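Local coordinates for ATP/GTP-binding site-containing protein A (Brucella abortus, PDB 6NTR), which acts in the periplasm to maintain the integrity of the bacterial cell envelope, at residues A[66-71]-A[81-86]; A[75-80]-A[98-103]; A[167-172]-A[185-190]. One frame throughout, in Å; residues are numbered along the deposited sequence. Where two conformers were deposited one is given.

Contact 1. Residues A[66-71]-A[81-86]. With EDO (1,2-ethanediol), chain F.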
# COMPACT_ATOMS: atom_id res chain seq x y z
N GLN A 66 5.44 0.03 -11.88
CA GLN A 66 4.03 0.07 -11.64
C GLN A 66 3.71 1.51 -11.32
O GLN A 66 4.34 2.09 -10.47
CB GLN A 66 3.67 -0.86 -10.49
CG GLN A 66 2.55 -1.85 -10.77
CD GLN A 66 2.79 -3.24 -10.19
OE1 GLN A 66 3.76 -3.47 -9.50
NE2 GLN A 66 1.90 -4.15 -10.49
N GLN A 67 2.76 2.10 -12.04
CA GLN A 67 2.37 3.48 -11.83
C GLN A 67 0.90 3.50 -11.58
O GLN A 67 0.15 2.91 -12.31
CB GLN A 67 2.70 4.34 -13.04
CG GLN A 67 4.06 4.99 -12.97
CD GLN A 67 4.54 5.54 -14.30
OE1 GLN A 67 4.70 4.81 -15.24
NE2 GLN A 67 4.74 6.83 -14.37
N THR A 68 0.49 4.18 -10.53
CA THR A 68 -0.91 4.21 -10.18
C THR A 68 -1.34 5.54 -9.66
O THR A 68 -0.55 6.27 -9.12
CB THR A 68 -1.23 3.17 -9.09
OG1 THR A 68 -0.71 3.62 -7.85
CG2 THR A 68 -0.62 1.86 -9.40
N THR A 69 -2.60 5.84 -9.83
CA THR A 69 -3.15 7.07 -9.33
C THR A 69 -4.52 6.76 -8.81
O THR A 69 -5.24 6.03 -9.43
CB THR A 69 -3.28 8.14 -10.45
OG1 THR A 69 -2.05 8.24 -11.14
CG2 THR A 69 -3.57 9.46 -9.87
N THR A 70 -4.86 7.30 -7.65
CA THR A 70 -6.21 7.11 -7.13
C THR A 70 -6.78 8.42 -6.61
O THR A 70 -6.05 9.37 -6.33
CB THR A 70 -6.28 6.06 -6.00
OG1 THR A 70 -5.80 6.65 -4.77
CG2 THR A 70 -5.47 4.82 -6.34
N PHE A 71 -8.10 8.45 -6.48
CA PHE A 71 -8.80 9.51 -5.77
C PHE A 71 -9.92 8.87 -4.97
O PHE A 71 -10.65 8.02 -5.48
CB PHE A 71 -9.38 10.57 -6.73
CG PHE A 71 -10.09 11.72 -6.03
CD1 PHE A 71 -9.37 12.81 -5.56
CD2 PHE A 71 -11.46 11.71 -5.84
CE1 PHE A 71 -10.01 13.86 -4.92
CE2 PHE A 71 -12.10 12.76 -5.20
CZ PHE A 71 -11.37 13.83 -4.74
N PHE A 81 -9.60 4.89 -9.65
CA PHE A 81 -8.29 4.22 -9.69
C PHE A 81 -7.78 3.88 -11.10
O PHE A 81 -8.55 3.44 -11.96
CB PHE A 81 -8.34 2.93 -8.84
CG PHE A 81 -9.39 1.94 -9.26
CD1 PHE A 81 -9.12 0.95 -10.19
CD2 PHE A 81 -10.65 1.98 -8.69
CE1 PHE A 81 -10.08 0.04 -10.55
CE2 PHE A 81 -11.61 1.08 -9.05
CZ PHE A 81 -11.33 0.11 -9.98
N VAL A 82 -6.46 4.05 -11.31
CA VAL A 82 -5.76 3.69 -12.55
C VAL A 82 -4.48 2.92 -12.21
O VAL A 82 -3.64 3.41 -11.46
CB VAL A 82 -5.37 4.93 -13.41
CG1 VAL A 82 -4.82 4.52 -14.79
CG2 VAL A 82 -6.52 5.88 -13.63
N ASN A 83 -4.30 1.75 -12.84
CA ASN A 83 -3.12 0.92 -12.62
C ASN A 83 -2.39 0.68 -13.92
O ASN A 83 -2.87 -0.09 -14.75
CB ASN A 83 -3.48 -0.42 -12.00
CG ASN A 83 -3.34 -0.42 -10.52
OD1 ASN A 83 -2.71 0.46 -9.94
ND2 ASN A 83 -3.88 -1.45 -9.90
N LYS A 84 -1.20 1.26 -14.06
CA LYS A 84 -0.34 0.96 -15.20
C LYS A 84 0.90 0.22 -14.73
O LYS A 84 1.48 0.54 -13.68
CB LYS A 84 0.04 2.23 -15.97
CG LYS A 84 -0.88 2.53 -17.15
CD LYS A 84 -0.82 3.97 -17.62
CE LYS A 84 -1.93 4.22 -18.65
NZ LYS A 84 -2.05 5.61 -19.15
N THR A 85 1.31 -0.77 -15.53
CA THR A 85 2.44 -1.64 -15.24
C THR A 85 3.30 -1.76 -16.50
O THR A 85 2.82 -2.25 -17.53
CB THR A 85 1.95 -3.03 -14.79
OG1 THR A 85 0.94 -2.88 -13.78
CG2 THR A 85 3.10 -3.85 -14.24
N PHE A 86 4.55 -1.31 -16.42
CA PHE A 86 5.48 -1.38 -17.53
C PHE A 86 6.55 -2.43 -17.25
O PHE A 86 7.20 -2.39 -16.21
CB PHE A 86 6.17 -0.04 -17.78
CG PHE A 86 5.23 1.08 -18.09
CD1 PHE A 86 4.67 1.19 -19.35
CD2 PHE A 86 4.92 2.05 -17.14
CE1 PHE A 86 3.82 2.20 -19.62
CE2 PHE A 86 4.07 3.06 -17.42
CZ PHE A 86 3.51 3.14 -18.66
C1 EDO F . 2.34 7.63 -10.82
O1 EDO F . 1.20 8.48 -10.70
C2 EDO F . 3.59 8.43 -10.48
O2 EDO F . 4.43 8.58 -11.63
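An antiparallel beta hairpin in the beta-barrel-like fold of this periplasmic protein supplies both segments: 66-71 lies on its first strand and 81-86 on its second, their short axes 168° apart. Two hydrogen-bonded pairs hold the strands together. At Gln67-Lys84 the bond from Gln67 N to Lys84 O is 2.6 Å long and nearly straight (170° at the hydrogen), and Lys84 N returns to Gln67 O at 2.8 Å, coming in almost along the C=O axis. The Thr69-Val82 pair is somewhat looser, with Val82 N 3.0 Å from Thr69 O. Between these rungs the non-hydrogen-bonded pair Thr68-Asn83 brings the strands close enough for Thr68 CA to reach Val82 O at 3.1 Å, a CA-H...O contact. The side chains of Gln66, Thr68, Thr70, Phe81, Asn83 and Thr85 share one face. On it, Gln66 and Thr85 run alongside each other in the same direction, and CG of Gln66 packs against OG1 of Thr85 at 3.6 Å. Gln67, Thr69, Val82 and Lys84 occupy the other face, where Gln67 extends beyond CG and crosses the Phe86 ring obliquely, its amide plane turned 55° from the ring. A 1,2-ethanediol, probably from the crystallisation liquor, lies beside Thr69: Gln67 NE2 donates a straight bond to its O2 (3.3 Å), while its O1 donates to the carbonyl oxygen of Thr68 and makes a weak hydrogen bond with Thr69 OG1. The hairpin is flanked on both sides: strand 43-56 pairs with 66-71 through Phe50, Phe48 and Thr46, and its Asn47 also binds the diol, whereas strand 90-102 borders 81-86, with Arg96 against Val82 and Lys84 and Leu91 against Phe86.

Contact 2. Residues A[75-80]-A[98-103]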
# COMPACT_ATOMS: atom_id res chain seq x y z
N ASP A 75 -16.47 11.86 1.85
CA ASP A 75 -17.32 10.92 2.57
C ASP A 75 -16.75 9.51 2.57
O ASP A 75 -17.15 8.70 3.41
CB ASP A 75 -18.72 10.91 1.96
CG ASP A 75 -18.69 10.75 0.47
OD1 ASP A 75 -17.64 11.05 -0.12
OD2 ASP A 75 -19.71 10.33 -0.12
N GLY A 76 -15.83 9.19 1.67
CA GLY A 76 -15.33 7.83 1.59
C GLY A 76 -16.34 6.87 1.00
O GLY A 76 -16.47 5.74 1.49
N LYS A 77 -17.09 7.30 -0.01
CA LYS A 77 -18.02 6.44 -0.74
C LYS A 77 -17.64 6.25 -2.20
O LYS A 77 -18.23 5.39 -2.87
CB LYS A 77 -19.45 6.99 -0.65
CG LYS A 77 -20.21 6.59 0.61
CD LYS A 77 -21.71 6.85 0.48
CE LYS A 77 -22.48 6.11 1.57
NZ LYS A 77 -23.97 6.20 1.41
N ASP A 78 -16.69 7.00 -2.70
CA ASP A 78 -16.24 6.81 -4.07
C ASP A 78 -14.73 6.62 -4.09
O ASP A 78 -14.03 7.06 -3.18
CB ASP A 78 -16.63 8.00 -4.93
CG ASP A 78 -16.30 7.79 -6.38
OD1 ASP A 78 -16.70 6.74 -6.93
OD2 ASP A 78 -15.59 8.65 -6.96
N PHE A 79 -14.25 5.95 -5.13
CA PHE A 79 -12.84 5.59 -5.23
C PHE A 79 -12.49 5.41 -6.70
O PHE A 79 -12.91 4.42 -7.31
CB PHE A 79 -12.56 4.32 -4.43
CG PHE A 79 -11.11 3.94 -4.35
CD1 PHE A 79 -10.18 4.82 -3.85
CD2 PHE A 79 -10.70 2.68 -4.72
CE1 PHE A 79 -8.85 4.46 -3.76
CE2 PHE A 79 -9.38 2.32 -4.63
CZ PHE A 79 -8.45 3.21 -4.15
N ARG A 80 -11.78 6.38 -7.28
CA ARG A 80 -11.32 6.30 -8.66
C ARG A 80 -9.89 5.78 -8.69
O ARG A 80 -9.06 6.18 -7.88
CB ARG A 80 -11.40 7.67 -9.34
CG ARG A 80 -12.81 8.18 -9.65
CD ARG A 80 -12.81 9.46 -10.51
NE ARG A 80 -12.96 10.68 -9.71
CZ ARG A 80 -14.13 11.26 -9.45
NH1 ARG A 80 -15.24 10.74 -9.94
NH2 ARG A 80 -14.17 12.37 -8.72
N ASP A 98 -13.79 2.26 -11.52
CA ASP A 98 -14.42 2.98 -10.44
C ASP A 98 -15.08 2.00 -9.47
O ASP A 98 -15.42 0.87 -9.83
CB ASP A 98 -15.46 3.96 -10.95
CG ASP A 98 -15.86 4.95 -9.89
OD1 ASP A 98 -15.03 5.83 -9.57
OD2 ASP A 98 -16.99 4.84 -9.35
N ALA A 99 -15.28 2.47 -8.25
CA ALA A 99 -16.06 1.73 -7.27
C ALA A 99 -16.80 2.72 -6.38
O ALA A 99 -16.31 3.81 -6.09
CB ALA A 99 -15.18 0.81 -6.42
N LYS A 100 -17.99 2.33 -5.92
CA LYS A 100 -18.77 3.20 -5.06
C LYS A 100 -19.35 2.44 -3.89
O LYS A 100 -19.65 1.26 -4.00
CB LYS A 100 -19.91 3.84 -5.85
CG LYS A 100 -20.65 4.94 -5.11
CD LYS A 100 -21.97 5.26 -5.80
CE LYS A 100 -22.86 6.14 -4.94
NZ LYS A 100 -22.11 6.91 -3.92
N LEU A 101 -19.51 3.13 -2.77
CA LEU A 101 -20.11 2.48 -1.63
C LEU A 101 -21.56 2.93 -1.56
O LEU A 101 -21.86 4.01 -1.10
CB LEU A 101 -19.38 2.83 -0.34
CG LEU A 101 -18.03 2.16 -0.03
CD1 LEU A 101 -17.53 2.53 1.35
CD2 LEU A 101 -18.04 0.66 -0.23
N GLU A 102 -22.44 2.06 -2.04
CA GLU A 102 -23.86 2.31 -2.03
C GLU A 102 -24.59 1.00 -1.74
O GLU A 102 -24.23 -0.04 -2.29
CB GLU A 102 -24.32 2.86 -3.37
CG GLU A 102 -24.13 1.90 -4.53
CD GLU A 102 -24.57 2.49 -5.85
OE1 GLU A 102 -25.11 3.60 -5.85
OE2 GLU A 102 -24.37 1.83 -6.89
N ASP A 103 -25.61 1.05 -0.90
CA ASP A 103 -26.40 -0.13 -0.55
C ASP A 103 -25.63 -1.28 0.09
O ASP A 103 -25.92 -2.44 -0.16
CB ASP A 103 -27.15 -0.66 -1.78
CG ASP A 103 -28.23 -1.65 -1.41
OD1 ASP A 103 -28.70 -1.62 -0.26
OD2 ASP A 103 -28.61 -2.47 -2.28
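The side chains of Asp78 and Asp98 cross at about a right angle, their carboxylate planes 37° apart, on one face of an antiparallel beta hairpin, formed here by the start of strand 78-87 and the end of strand 90-102. Each has CG anti to its backbone N (chi1 -175° and -165°), which carries the acid groups toward each other until Asp78 OD1 stands 3.1 Å from Asp98 OD2. With two acceptors facing, such closeness may raise the pKa of one of the acids. Arg80, on the same face, could temper the repulsion: its guanidinium lies over Asp78 OD2 in a long, charge-only salt bridge, with the oxygen well out of the guanidinium plane. The aliphatic part of Arg80 runs alongside Asp98, CG being 3.2 Å from Asp98 OD1. Phe79 and Ala99 point to the other face as a hydrogen-bonded pair, joined by Ala99 N to Phe79 O and a weak return bond. There the Phe79 ring stacks with that of Phe125, and Ala99 meets Phe149. At the open end of the hairpin, away from its turn, Lys77 and Leu101 cross obliquely. The extended lysine chain runs past the carbonyl oxygen of Leu101, its CD 3.3 Å from Leu101 O, while the leucine, with CG beside its own backbone N, sends CD1 to within 3.4 Å of Gly76 O. The shortest backbone bond of the contact fixes this end: Leu101 N donates to Lys77 O at 2.6 Å, in the carbonyl plane and on a lone pair, and Lys100 CA approaches that same oxygen at 3.1 Å in a CA-H...O contact.

Contact 3. Residues A[167-172]-A[185-190]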
# COMPACT_ATOMS: atom_id res chain seq x y z
N LYS A 167 3.89 -1.45 20.49
CA LYS A 167 4.04 -0.29 21.35
C LYS A 167 4.66 0.91 20.66
O LYS A 167 5.51 0.76 19.81
CB LYS A 167 4.80 -0.64 22.62
CG LYS A 167 6.28 -0.90 22.43
CD LYS A 167 6.97 -1.22 23.74
CE LYS A 167 7.29 -2.71 23.83
NZ LYS A 167 8.68 -3.03 23.41
N GLN A 168 4.24 2.10 21.05
CA GLN A 168 4.80 3.29 20.46
C GLN A 168 6.27 3.39 20.80
O GLN A 168 6.65 3.21 21.93
CB GLN A 168 4.07 4.52 20.97
CG GLN A 168 2.60 4.55 20.62
CD GLN A 168 1.86 5.67 21.30
OE1 GLN A 168 2.41 6.75 21.49
NE2 GLN A 168 0.61 5.43 21.67
N GLN A 169 7.08 3.68 19.81
CA GLN A 169 8.50 3.81 19.99
C GLN A 169 9.01 4.98 19.17
O GLN A 169 8.38 5.37 18.22
CB GLN A 169 9.20 2.54 19.52
CG GLN A 169 9.07 2.26 18.03
CD GLN A 169 10.38 1.86 17.38
OE1 GLN A 169 11.16 2.71 16.97
NE2 GLN A 169 10.62 0.57 17.30
N ALA A 170 10.11 5.57 19.58
CA ALA A 170 10.70 6.66 18.84
C ALA A 170 12.19 6.44 18.80
O ALA A 170 12.93 7.17 19.45
CB ALA A 170 10.37 7.98 19.49
N VAL A 171 12.64 5.45 18.05
CA VAL A 171 14.06 5.20 17.98
C VAL A 171 14.61 5.89 16.76
O VAL A 171 14.20 5.57 15.66
CB VAL A 171 14.36 3.70 17.82
CG1 VAL A 171 15.80 3.48 17.38
CG2 VAL A 171 14.08 2.95 19.11
N PRO A 172 15.53 6.83 16.96
CA PRO A 172 16.15 7.55 15.84
C PRO A 172 16.97 6.63 14.98
O PRO A 172 17.76 5.85 15.48
CB PRO A 172 17.05 8.57 16.53
CG PRO A 172 17.19 8.10 17.93
CD PRO A 172 15.90 7.42 18.25
N ASP A 185 8.69 12.23 16.56
CA ASP A 185 7.34 11.80 16.91
C ASP A 185 7.29 10.28 17.06
O ASP A 185 8.14 9.56 16.54
CB ASP A 185 6.35 12.27 15.84
CG ASP A 185 6.37 13.79 15.63
OD1 ASP A 185 6.92 14.52 16.49
OD2 ASP A 185 5.85 14.27 14.60
N GLN A 186 6.31 9.81 17.81
CA GLN A 186 6.13 8.39 18.06
C GLN A 186 5.60 7.64 16.86
O GLN A 186 4.92 8.22 16.04
CB GLN A 186 5.17 8.18 19.23
CG GLN A 186 5.69 8.63 20.57
CD GLN A 186 6.65 7.65 21.19
OE1 GLN A 186 6.48 6.45 21.07
NE2 GLN A 186 7.66 8.15 21.85
N VAL A 187 5.89 6.36 16.78
CA VAL A 187 5.40 5.52 15.71
C VAL A 187 4.82 4.25 16.30
O VAL A 187 5.08 3.93 17.44
CB VAL A 187 6.49 5.12 14.71
CG1 VAL A 187 7.19 6.34 14.15
CG2 VAL A 187 7.48 4.17 15.36
N TRP A 188 4.00 3.57 15.53
CA TRP A 188 3.44 2.31 15.95
C TRP A 188 3.95 1.27 15.00
O TRP A 188 3.92 1.47 13.80
CB TRP A 188 1.93 2.31 15.80
CG TRP A 188 1.19 3.10 16.77
CD1 TRP A 188 1.02 2.84 18.09
CD2 TRP A 188 0.46 4.29 16.51
NE1 TRP A 188 0.25 3.79 18.67
CE2 TRP A 188 -0.11 4.70 17.71
CE3 TRP A 188 0.23 5.05 15.36
CZ2 TRP A 188 -0.89 5.84 17.81
CZ3 TRP A 188 -0.53 6.17 15.46
CH2 TRP A 188 -1.09 6.56 16.68
N PRO A 189 4.49 0.16 15.52
CA PRO A 189 4.88 -0.86 14.56
C PRO A 189 3.58 -1.45 14.06
O PRO A 189 2.71 -1.70 14.87
CB PRO A 189 5.64 -1.86 15.40
CG PRO A 189 6.09 -1.10 16.59
CD PRO A 189 4.99 -0.13 16.87
N VAL A 190 3.44 -1.67 12.76
CA VAL A 190 2.20 -2.21 12.24
C VAL A 190 2.52 -3.32 11.26
O VAL A 190 3.40 -3.16 10.40
CB VAL A 190 1.33 -1.13 11.57
CG1 VAL A 190 -0.04 -1.67 11.34
CG2 VAL A 190 1.26 0.10 12.43
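Two backbone hydrogen bonds fasten the loop segment 167-172 to 185-190: Gln169 N donates to Val187 O over 3.1 Å, and Val187 N answers to Gln169 O over 3.0 Å. Both N-H groups lie in the plane of the carbonyl they meet. Val187 O takes a further contact, a CA-H...O approach from Gln168 CA at 3.1 Å, so two groups of the loop converge on one oxygen. Gln169-Val187 is a single antiparallel bridge, by which the loop that follows strand 159-165 and leads into helix 174-179 is pinned to Val187, on the segment that runs into strand 187-195, itself paired with strand 207-214 in the beta-barrel-like fold. Side-chain packing gathers at the bridge and beyond it toward Pro189. Gln168, extended beyond CG, runs alongside Trp188 in the same direction; its CG comes within 3.1 Å of the indole NE1, and its amide plane is turned 74° from the ring. The indole is buried against Ala137 and Glu138 of helix 126-138 and Val165. Gln169 CG, in the crowded position between its backbone N and carbonyl carbon (chi1 65°), touches Val187 CG2 at 3.6 Å. That rotamer, with the bend at chi2, also brings OE1 back to its own segment, where Val171 N donates a weak bond to it. Farther along, Pro189 sets its ring carbon CD 3.1 Å from Lys167 O.

Overall arrangement
Contacts 1 and 2 follow one another along strand 78-87, their centres about 18 Å apart: it pairs with 62-72 in the first and with 90-102 in the second. Their segments alternate in sequence because 75-80 (contact 2) precedes 81-86 (contact 1) on this strand, and they touch, Phe71 O lying 2.7 Å from Arg80 N in a probable hydrogen bond. Contact 3 comes later in the chain, its centre about 30 Å from that of contact 1, across the chain's centre, and about 32 Å from that of contact 2. Contacts 1 and 2 thus join three consecutive strands into one patch, while contact 3 fastens a loop in a separate region of the beta-barrel-like fold.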